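Local structure of Uly1 (Catenovulum maritimum, 7DRQ) at residues T11-F16 against G467-T472; T392-F396 against T428-T432. The protein is a calcium-binding ulvan lyase of polysaccharide lyase family 24 that probably cleaves the marine algal polysaccharide ulvan by elimination. All coordinates share one frame; numbering follows the deposited sequence.

Interaction 1: residues T11-F16 against G467-T472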
loop_
_atom_site.group_PDB
_atom_site.type_symbol
_atom_site.label_atom_id
_atom_site.label_comp_id
_atom_site.label_asym_id
_atom_site.label_seq_id
_atom_site.Cartn_x
_atom_site.Cartn_y
_atom_site.Cartn_z
ATOM N N THR A 11 -10.095 -12.783 -13.094
ATOM C CA THR A 11 -10.469 -14.079 -12.547
ATOM C C THR A 11 -11.898 -14.002 -12.043
ATOM O O THR A 11 -12.426 -12.921 -11.773
ATOM C CB THR A 11 -9.520 -14.512 -11.416
ATOM O OG1 THR A 11 -9.873 -15.820 -10.951
ATOM C CG2 THR A 11 -9.604 -13.545 -10.242
ATOM N N ASP A 12 -12.525 -15.174 -11.953
ATOM C CA ASP A 12 -13.790 -15.347 -11.262
ATOM C C ASP A 12 -13.600 -16.010 -9.911
ATOM O O ASP A 12 -14.588 -16.386 -9.266
ATOM C CB ASP A 12 -14.750 -16.193 -12.101
ATOM C CG ASP A 12 -15.266 -15.463 -13.315
ATOM O OD1 ASP A 12 -15.670 -14.287 -13.183
ATOM O OD2 ASP A 12 -15.261 -16.070 -14.409
ATOM N N GLN A 13 -12.348 -16.168 -9.469
ATOM C CA GLN A 13 -12.049 -16.924 -8.260
ATOM C C GLN A 13 -11.236 -16.116 -7.256
ATOM O O GLN A 13 -10.489 -16.694 -6.467
ATOM C CB GLN A 13 -11.305 -18.212 -8.605
ATOM C CG GLN A 13 -12.003 -19.097 -9.606
ATOM C CD GLN A 13 -11.822 -20.563 -9.277
ATOM O OE1 GLN A 13 -10.711 -21.007 -8.989
ATOM N NE2 GLN A 13 -12.918 -21.323 -9.304
ATOM N N ALA A 14 -11.356 -14.787 -7.271
ATOM C CA ALA A 14 -10.631 -13.969 -6.300
ATOM C C ALA A 14 -11.203 -14.160 -4.902
ATOM O O ALA A 14 -12.424 -14.166 -4.708
ATOM C CB ALA A 14 -10.699 -12.491 -6.688
ATOM N N LEU A 15 -10.315 -14.326 -3.930
ATOM C CA LEU A 15 -10.742 -14.587 -2.558
ATOM C C LEU A 15 -11.459 -13.381 -1.959
ATOM O O LEU A 15 -11.028 -12.236 -2.111
ATOM C CB LEU A 15 -9.540 -14.968 -1.697
ATOM C CG LEU A 15 -9.825 -15.162 -0.196
ATOM C CD1 LEU A 15 -10.783 -16.343 0.015
ATOM C CD2 LEU A 15 -8.526 -15.376 0.588
ATOM N N PHE A 16 -12.563 -13.650 -1.263
ATOM C CA PHE A 16 -13.322 -12.629 -0.565
ATOM C C PHE A 16 -13.771 -13.186 0.776
ATOM O O PHE A 16 -14.116 -14.366 0.874
ATOM C CB PHE A 16 -14.531 -12.193 -1.393
ATOM C CG PHE A 16 -15.303 -11.058 -0.799
ATOM C CD1 PHE A 16 -14.918 -9.747 -1.031
ATOM C CD2 PHE A 16 -16.442 -11.300 -0.043
ATOM C CE1 PHE A 16 -15.644 -8.690 -0.490
ATOM C CE2 PHE A 16 -17.167 -10.257 0.500
ATOM C CZ PHE A 16 -16.769 -8.948 0.280
ATOM N N GLY A 467 -20.539 -15.381 -1.892
ATOM C CA GLY A 467 -19.569 -16.327 -1.379
ATOM C C GLY A 467 -18.147 -15.780 -1.335
ATOM O O GLY A 467 -17.892 -14.573 -1.408
ATOM N N ASP A 468 -17.200 -16.710 -1.244
ATOM C CA ASP A 468 -15.799 -16.370 -1.022
ATOM C C ASP A 468 -14.965 -16.417 -2.302
ATOM O O ASP A 468 -13.729 -16.448 -2.230
ATOM C CB ASP A 468 -15.210 -17.283 0.059
ATOM C CG ASP A 468 -15.349 -18.761 -0.273
ATOM O OD1 ASP A 468 -15.744 -19.092 -1.405
ATOM O OD2 ASP A 468 -15.043 -19.603 0.600
ATOM N N LYS A 469 -15.617 -16.419 -3.465
ATOM C CA LYS A 469 -14.960 -16.352 -4.766
ATOM C C LYS A 469 -15.661 -15.292 -5.602
ATOM O O LYS A 469 -16.858 -15.413 -5.889
ATOM C CB LYS A 469 -14.996 -17.703 -5.487
ATOM C CG LYS A 469 -14.126 -18.774 -4.835
ATOM C CD LYS A 469 -14.400 -20.152 -5.440
ATOM C CE LYS A 469 -15.749 -20.709 -4.981
ATOM N NZ LYS A 469 -15.776 -21.018 -3.508
ATOM N N ARG A 470 -14.922 -14.263 -6.004
ATOM C CA ARG A 470 -15.515 -13.131 -6.706
ATOM C C ARG A 470 -14.731 -12.841 -7.974
ATOM O O ARG A 470 -13.662 -13.411 -8.224
ATOM C CB ARG A 470 -15.554 -11.882 -5.817
ATOM C CG ARG A 470 -16.167 -12.112 -4.448
ATOM C CD ARG A 470 -17.660 -11.927 -4.479
ATOM N NE ARG A 470 -18.321 -12.352 -3.246
ATOM C CZ ARG A 470 -18.897 -11.524 -2.378
ATOM N NH1 ARG A 470 -18.886 -10.211 -2.588
ATOM N NH2 ARG A 470 -19.502 -12.012 -1.305
ATOM N N THR A 471 -15.254 -11.909 -8.764
ATOM C CA THR A 471 -14.716 -11.612 -10.086
ATOM C C THR A 471 -14.011 -10.263 -10.065
ATOM O O THR A 471 -14.567 -9.276 -9.572
ATOM C CB THR A 471 -15.830 -11.612 -11.138
ATOM O OG1 THR A 471 -16.386 -12.933 -11.231
ATOM C CG2 THR A 471 -15.276 -11.215 -12.502
ATOM N N THR A 472 -12.793 -10.224 -10.607
ATOM C CA THR A 472 -12.041 -8.989 -10.729
ATOM C C THR A 472 -11.770 -8.686 -12.194
ATOM O O THR A 472 -11.704 -9.585 -13.039
ATOM C CB THR A 472 -10.697 -9.045 -9.974
ATOM O OG1 THR A 472 -9.957 -10.163 -10.454
ATOM C CG2 THR A 472 -10.936 -9.210 -8.488
#
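The guanidinium of Arg470 lies flat over one face of the Phe16 ring, its CZ 3.9 Å from the ring centroid and the two planes 25° apart, an arrangement that is both a stack and a cation-pi contact. Arg470 CG touches Phe16 CB, and the bend at chi2 (-88°) turns the rest of the chain so that the guanidinium comes over the ring. Gly467 O helps hold the rotation of the guanidinium, accepting from Arg470 NE at 2.9 Å and more weakly from NH2.

Backbone bonds join the two segments as antiparallel strands. Ala14 and Arg470 exchange a reciprocal pair, with Ala14 N to Arg470 O and Arg470 N to Ala14 O both 2.8 Å, and Thr472 N donates to Thr11 O. Between these pairs Gln13 and Ala14 both face Arg470, a classic beta bulge that shifts the register by one. Within the bulge, Gln13 N turns to Thr11 OG1 at 2.9 Å, forming an ST turn.

Among polar side chains, Thr471 OG1 donates a very short bond of 2.5 Å to Asp12 OD1, while OD2 of the same carboxylate pairs with Lys9. Apolar contact is slight, Ala14 CB resting 3.7 Å from Thr472 CG2. The directional backbone bonds thus set the register, bulge included, while the stack on Phe16 and the bonds to Gly467 O probably limit how the guanidinium can turn.

Interaction 2: residues T392-F396 against T428-T432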
loop_
_atom_site.group_PDB
_atom_site.type_symbol
_atom_site.label_atom_id
_atom_site.label_comp_id
_atom_site.label_asym_id
_atom_site.label_seq_id
_atom_site.Cartn_x
_atom_site.Cartn_y
_atom_site.Cartn_z
ATOM N N THR A 392 -4.463 25.455 2.866
ATOM C CA THR A 392 -5.314 24.362 3.317
ATOM C C THR A 392 -6.761 24.813 3.198
ATOM O O THR A 392 -7.119 25.882 3.705
ATOM C CB THR A 392 -5.021 23.957 4.762
ATOM O OG1 THR A 392 -3.669 23.497 4.876
ATOM C CG2 THR A 392 -5.957 22.847 5.200
ATOM N N THR A 393 -7.587 23.996 2.548
ATOM C CA THR A 393 -9.019 24.249 2.458
ATOM C C THR A 393 -9.770 22.991 2.869
ATOM O O THR A 393 -9.289 21.873 2.663
ATOM C CB THR A 393 -9.433 24.679 1.029
ATOM O OG1 THR A 393 -10.832 25.020 1.000
ATOM C CG2 THR A 393 -9.171 23.562 0.024
ATOM N N THR A 394 -10.936 23.174 3.492
ATOM C CA THR A 394 -11.852 22.063 3.731
ATOM C C THR A 394 -12.920 21.978 2.657
ATOM O O THR A 394 -13.845 21.164 2.770
ATOM C CB THR A 394 -12.502 22.169 5.113
ATOM O OG1 THR A 394 -13.286 23.366 5.181
ATOM C CG2 THR A 394 -11.429 22.217 6.189
ATOM N N ASP A 395 -12.808 22.798 1.613
ATOM C CA ASP A 395 -13.706 22.725 0.462
ATOM C C ASP A 395 -13.172 21.661 -0.499
ATOM O O ASP A 395 -12.642 21.939 -1.578
ATOM C CB ASP A 395 -13.829 24.098 -0.189
ATOM C CG ASP A 395 -14.835 24.121 -1.326
ATOM O OD1 ASP A 395 -15.576 23.134 -1.500
ATOM O OD2 ASP A 395 -14.886 25.141 -2.044
ATOM N N PHE A 396 -13.329 20.401 -0.077
ATOM C CA PHE A 396 -12.772 19.239 -0.757
ATOM C C PHE A 396 -13.727 18.063 -0.598
ATOM O O PHE A 396 -14.276 17.869 0.497
ATOM C CB PHE A 396 -11.390 18.887 -0.186
ATOM C CG PHE A 396 -10.673 17.817 -0.949
ATOM C CD1 PHE A 396 -10.126 18.090 -2.196
ATOM C CD2 PHE A 396 -10.548 16.541 -0.429
ATOM C CE1 PHE A 396 -9.466 17.100 -2.917
ATOM C CE2 PHE A 396 -9.889 15.544 -1.144
ATOM C CZ PHE A 396 -9.351 15.825 -2.394
ATOM N N THR A 428 -3.705 23.779 -7.675
ATOM C CA THR A 428 -5.038 24.347 -7.532
ATOM C C THR A 428 -5.949 23.363 -6.811
ATOM O O THR A 428 -5.603 22.202 -6.586
ATOM C CB THR A 428 -5.669 24.705 -8.888
ATOM O OG1 THR A 428 -6.190 23.515 -9.509
ATOM C CG2 THR A 428 -4.647 25.381 -9.816
ATOM N N ASN A 429 -7.143 23.850 -6.469
ATOM C CA ASN A 429 -8.211 23.031 -5.905
ATOM C C ASN A 429 -9.434 23.012 -6.825
ATOM O O ASN A 429 -10.569 22.852 -6.363
ATOM C CB ASN A 429 -8.584 23.543 -4.511
ATOM C CG ASN A 429 -9.562 22.632 -3.779
ATOM O OD1 ASN A 429 -9.451 21.396 -3.806
ATOM N ND2 ASN A 429 -10.543 23.247 -3.130
ATOM N N ASP A 430 -9.226 23.144 -8.134
ATOM C CA ASP A 430 -10.343 23.341 -9.070
ATOM C C ASP A 430 -10.564 22.059 -9.870
ATOM O O ASP A 430 -10.051 21.896 -10.982
ATOM C CB ASP A 430 -10.075 24.527 -9.973
ATOM C CG ASP A 430 -10.040 25.838 -9.210
ATOM O OD1 ASP A 430 -10.891 26.034 -8.312
ATOM O OD2 ASP A 430 -9.155 26.667 -9.512
ATOM N N PHE A 431 -11.352 21.157 -9.304
ATOM C CA PHE A 431 -11.625 19.880 -9.935
ATOM C C PHE A 431 -12.842 19.966 -10.839
ATOM O O PHE A 431 -13.795 20.700 -10.566
ATOM C CB PHE A 431 -11.850 18.794 -8.880
ATOM C CG PHE A 431 -10.599 18.401 -8.158
ATOM C CD1 PHE A 431 -10.174 19.121 -7.052
ATOM C CD2 PHE A 431 -9.835 17.329 -8.601
ATOM C CE1 PHE A 431 -8.993 18.770 -6.380
ATOM C CE2 PHE A 431 -8.660 16.964 -7.937
ATOM C CZ PHE A 431 -8.247 17.689 -6.825
ATOM N N THR A 432 -12.794 19.199 -11.923
ATOM C CA THR A 432 -13.950 18.967 -12.776
ATOM C C THR A 432 -14.010 17.487 -13.117
ATOM O O THR A 432 -12.973 16.828 -13.263
ATOM C CB THR A 432 -13.891 19.789 -14.069
ATOM O OG1 THR A 432 -12.736 19.411 -14.819
ATOM C CG2 THR A 432 -13.823 21.273 -13.779
HETATM O O HOH W 1 -12.178 20.372 -4.305
#
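Asn429 reaches across to the turn after strand 391-393 and donates from ND2 to Asp395 O, 2.9 Å away and nearly straight at 171°. The acceptor lies in the plane of the amide, and CG set anti to the backbone N (chi1 -172°) extends the side chain toward it. Thr393 CG2 comes from the opposite direction and touches Asn429 ND2 at 3.5 Å. Asn429 OD1 sits near the plane of the Phe396 ring, at its CD1 edge, and a water lies within hydrogen-bonding distance of both Asn429 OD1 and Asp395 O. Farther along, the edge of Phe396 is directed toward the face of Phe431 in an offset edge-to-face pair, with CE1 to CE1 3.9 Å and planes at 69°.

The contact joins neighbouring antiparallel sheets, probably successive blades of a beta-propeller. An alanine in place of Asn429 would probably leave Asp395 O without its amide donor and remove one of the partners of His380. That histidine, on strand 372-383, is hydrogen-bonded through ND1 to Asn429 OD1 and helps fix which way the amide is turned; its ring also meets Phe396. The turn itself is shaped by Thr393 OG1, which accepts from Asp395 N at 3.0 Å in an ST turn. Behind the two phenylalanines, Ile411 of strand 408-415 touches both rings.

From the N terminus, the chain enters interaction 1 almost at once, at residues 11-16 on strand 3-15, and returns to it only at 467-472, on the last strand. That contact closes a loop of 450 residues and completes a sheet from the two ends of the chain, consistent with the closure expected of a beta-propeller. Interaction 2 is nested inside this loop and is far more local: 31 residues separate 392-396 from 428-432, and it ties the end of strand 391-393 to the loop before strand 432-436, in the next sheet. The two contacts do not touch, their centres lying 37 Å apart and their nearest atoms about 25 Å.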